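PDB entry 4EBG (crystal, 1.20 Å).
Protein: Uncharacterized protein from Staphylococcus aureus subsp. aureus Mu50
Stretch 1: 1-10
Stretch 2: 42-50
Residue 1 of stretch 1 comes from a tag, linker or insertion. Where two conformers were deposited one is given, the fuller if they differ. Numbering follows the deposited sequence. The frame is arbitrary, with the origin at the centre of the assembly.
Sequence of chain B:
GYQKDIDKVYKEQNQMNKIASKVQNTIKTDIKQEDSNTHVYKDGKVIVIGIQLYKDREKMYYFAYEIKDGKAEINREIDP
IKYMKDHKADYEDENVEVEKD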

# COMPACT_ATOMS: atom_id res chain seq x y z
N GLY B 1 -11.58 28.32 -5.95
CA GLY B 1 -10.21 27.83 -6.20
C GLY B 1 -10.13 26.33 -5.97
O GLY B 1 -11.08 25.68 -5.52
N TYR B 2 -8.97 25.76 -6.25
CA TYR B 2 -8.85 24.31 -6.22
C TYR B 2 -8.21 23.76 -4.96
O TYR B 2 -8.09 22.54 -4.83
CB TYR B 2 -8.01 23.88 -7.40
CG TYR B 2 -8.52 24.33 -8.73
CD1 TYR B 2 -9.79 24.00 -9.18
CD2 TYR B 2 -7.72 25.12 -9.55
CE1 TYR B 2 -10.24 24.43 -10.44
CE2 TYR B 2 -8.15 25.54 -10.79
CZ TYR B 2 -9.41 25.24 -11.21
OH TYR B 2 -9.86 25.65 -12.44
N GLN B 3 -7.73 24.61 -4.05
CA GLN B 3 -6.92 24.12 -2.94
C GLN B 3 -7.63 23.14 -2.01
O GLN B 3 -7.05 22.18 -1.55
CB GLN B 3 -6.23 25.26 -2.20
CG GLN B 3 -5.25 24.76 -1.11
CD GLN B 3 -4.09 24.00 -1.69
OE1 GLN B 3 -3.49 24.41 -2.69
NE2 GLN B 3 -3.79 22.85 -1.11
N LYS B 4 -8.92 23.34 -1.77
CA LYS B 4 -9.70 22.41 -0.92
C LYS B 4 -9.63 20.99 -1.51
O LYS B 4 -9.45 20.00 -0.80
CB LYS B 4 -11.16 22.88 -0.79
CG LYS B 4 -12.11 21.86 -0.11
CD LYS B 4 -13.46 22.46 0.23
CE LYS B 4 -14.54 21.39 0.27
NZ LYS B 4 -15.81 21.85 0.93
N ASP B 5 -9.79 20.90 -2.82
CA ASP B 5 -9.75 19.61 -3.48
C ASP B 5 -8.36 19.05 -3.60
O ASP B 5 -8.17 17.85 -3.48
CB ASP B 5 -10.51 19.65 -4.80
CG ASP B 5 -12.05 19.68 -4.59
OD1 ASP B 5 -12.55 19.47 -3.45
OD2 ASP B 5 -12.75 19.94 -5.57
N ILE B 6 -7.37 19.89 -3.82
CA ILE B 6 -5.99 19.42 -3.78
C ILE B 6 -5.68 18.85 -2.38
O ILE B 6 -5.00 17.82 -2.29
CB ILE B 6 -5.02 20.55 -4.17
CG1 ILE B 6 -5.23 20.98 -5.64
CG2 ILE B 6 -3.60 20.17 -3.93
CD1 ILE B 6 -4.59 22.34 -5.96
N ASP B 7 -6.16 19.51 -1.33
CA ASP B 7 -5.94 19.01 0.00
C ASP B 7 -6.54 17.60 0.18
O ASP B 7 -5.96 16.75 0.83
CB ASP B 7 -6.61 19.97 1.01
CG ASP B 7 -5.83 21.26 1.27
OD1 ASP B 7 -4.64 21.33 0.92
OD2 ASP B 7 -6.41 22.22 1.85
N LYS B 8 -7.72 17.36 -0.38
CA LYS B 8 -8.34 16.06 -0.36
C LYS B 8 -7.46 15.02 -1.03
O LYS B 8 -7.39 13.89 -0.56
CB LYS B 8 -9.73 16.07 -1.00
CG LYS B 8 -10.77 16.93 -0.27
CD LYS B 8 -12.09 16.95 -0.98
CE LYS B 8 -13.11 17.90 -0.35
NZ LYS B 8 -14.23 18.22 -1.30
N VAL B 9 -6.90 15.38 -2.17
CA VAL B 9 -6.01 14.48 -2.91
C VAL B 9 -4.80 14.10 -2.07
O VAL B 9 -4.48 12.90 -1.93
CB VAL B 9 -5.61 15.09 -4.29
CG1 VAL B 9 -4.50 14.28 -4.92
CG2 VAL B 9 -6.84 15.12 -5.22
N TYR B 10 -4.11 15.08 -1.48
CA TYR B 10 -2.92 14.77 -0.70
C TYR B 10 -3.31 14.00 0.57
O TYR B 10 -2.55 13.11 0.96
CB TYR B 10 -2.08 16.02 -0.39
CG TYR B 10 -1.20 16.40 -1.58
CD1 TYR B 10 0.01 15.83 -1.76
CD2 TYR B 10 -1.66 17.27 -2.56
CE1 TYR B 10 0.78 16.11 -2.87
CE2 TYR B 10 -0.90 17.55 -3.68
CZ TYR B 10 0.30 16.96 -3.84
OH TYR B 10 1.07 17.18 -4.94
N LYS B 42 -9.73 20.14 -16.24
CA LYS B 42 -11.18 20.06 -16.41
C LYS B 42 -11.91 20.72 -15.26
O LYS B 42 -12.86 20.21 -14.70
CB LYS B 42 -11.62 18.62 -16.75
CG LYS B 42 -11.17 18.22 -18.20
CD LYS B 42 -11.70 16.91 -18.71
CE LYS B 42 -11.05 16.48 -19.99
NZ LYS B 42 -11.70 15.23 -20.54
N ASP B 43 -11.38 21.90 -14.90
CA ASP B 43 -11.90 22.79 -13.86
C ASP B 43 -12.13 22.08 -12.55
O ASP B 43 -13.06 22.38 -11.82
CB ASP B 43 -13.15 23.54 -14.35
CG ASP B 43 -13.44 24.82 -13.54
OD1 ASP B 43 -12.58 25.43 -12.86
OD2 ASP B 43 -14.59 25.25 -13.61
N GLY B 44 -11.20 21.18 -12.22
CA GLY B 44 -11.19 20.51 -10.95
C GLY B 44 -11.63 19.05 -10.98
O GLY B 44 -11.56 18.41 -9.95
N LYS B 45 -12.03 18.53 -12.13
CA LYS B 45 -12.56 17.18 -12.19
C LYS B 45 -11.43 16.15 -12.11
O LYS B 45 -11.64 15.06 -11.61
CB LYS B 45 -13.39 16.94 -13.45
CG LYS B 45 -14.73 17.61 -13.45
CD LYS B 45 -15.66 17.00 -14.48
CE LYS B 45 -15.16 17.20 -15.89
NZ LYS B 45 -16.32 17.35 -16.84
N VAL B 46 -10.26 16.50 -12.63
CA VAL B 46 -9.08 15.60 -12.61
C VAL B 46 -7.88 16.34 -12.03
O VAL B 46 -7.57 17.47 -12.44
CB VAL B 46 -8.72 15.04 -14.05
CG1 VAL B 46 -7.45 14.19 -14.03
CG2 VAL B 46 -9.96 14.30 -14.62
N ILE B 47 -7.20 15.74 -11.06
CA ILE B 47 -6.01 16.29 -10.47
C ILE B 47 -4.91 15.25 -10.56
O ILE B 47 -5.10 14.12 -10.17
CB ILE B 47 -6.29 16.73 -9.00
CG1 ILE B 47 -7.43 17.75 -8.96
CG2 ILE B 47 -5.03 17.26 -8.34
CD1 ILE B 47 -7.78 18.25 -7.52
N VAL B 48 -3.75 15.64 -11.09
CA VAL B 48 -2.60 14.77 -11.26
C VAL B 48 -1.52 15.27 -10.36
O VAL B 48 -1.16 16.46 -10.41
CB VAL B 48 -2.14 14.71 -12.74
CG1 VAL B 48 -0.92 13.79 -12.81
CG2 VAL B 48 -3.21 14.23 -13.68
N ILE B 49 -0.96 14.37 -9.54
CA ILE B 49 0.12 14.68 -8.67
C ILE B 49 1.33 13.83 -8.99
O ILE B 49 1.19 12.70 -9.39
CB ILE B 49 -0.24 14.61 -7.16
CG1 ILE B 49 -0.58 13.18 -6.75
CG2 ILE B 49 -1.37 15.61 -6.86
CD1 ILE B 49 -0.84 13.05 -5.22
N GLY B 50 2.50 14.40 -8.78
CA GLY B 50 3.77 13.72 -8.89
C GLY B 50 4.46 13.84 -7.54
O GLY B 50 4.71 14.94 -7.06

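The helix that starts at Gln-3 packs on the strand that starts at Val-46 of the same chain, their axes 9.8 Å apart at closest approach and inclined at 53° between N-to-C directions. Between them the two stretches bury 427 Å², both sides summed, and the contact is mostly apolar, with a single hydrogen bond across it at the Tyr-2 end.

That hydrogen bond starts from Tyr-2, just before the helix, which points its CA-to-CB bond toward the second stretch (chi1 m); its hydroxyl OH donates to Asp-43 OD1 at 2.8 Å. The carboxylate oxygen lies at the ring edge, near the ring plane, as suits a phenol donor. The CA-to-CB bond of Asp-43 points away, but the side chain, with chi1 t, ends nearer, and OD1 reaches the hydroxyl. Asp-43 is exposed and Tyr-2 partly so, so this polar pair lies outside the buried apolar cluster.

Backbone also meets the ring: Gly-44 passes close beside Tyr-2, with Gly-44 N 3.8 Å from Tyr-2 CE1. The backbone angles of Gly-44, phi/psi 106/-3, call for glycine, since a CB would be jammed against the carbonyl O of Asp-43. An ideal CB would also point toward the helix stretch and come 3.6 Å from Tyr-2 CD1.

Apolar packing makes up the rest. Alternation along the strand turns Ile-47 and Ile-49 toward the helix, while Val-48 between them points away. Ile-47, with the largest covered area of any residue here, extends its m,t side chain so that CD1 reaches the helix, 4.2 Å from Ile-6 CG1 and 4.0 Å from Val-9 CG2. The same methyl lies 4.1 Å from Asp-5 CB, so it meets the aliphatic part of that acidic residue. Val-9 bridges the two isoleucines: its other methyl, CG1, is 3.9 Å from Ile-49 CD1. Its CA-to-CB bond points toward the strand, and its two branches reach one isoleucine each. Tyr-10 starts sideways, but its ring end comes nearer; Ile-49 CD1 sits over one face of the ring, and Ile-49 CG2 lies 3.7 Å from Tyr-10 CZ. Ile-6, Val-9, Tyr-10, Ile-47 and Ile-49 are all buried, which suits hydrocarbon side chains and the ring of Tyr-10, whose OH is hydrogen-bonded elsewhere in the structure.

Within the helix, the backbone bond from Ile-6 N to Tyr-2 O (2.9 Å) ties the tyrosine to the first turn. Lys-8 NZ forms a salt bridge with Asp-5 OD1 at 3.0 Å, giving the carboxylate a partner on its own helix.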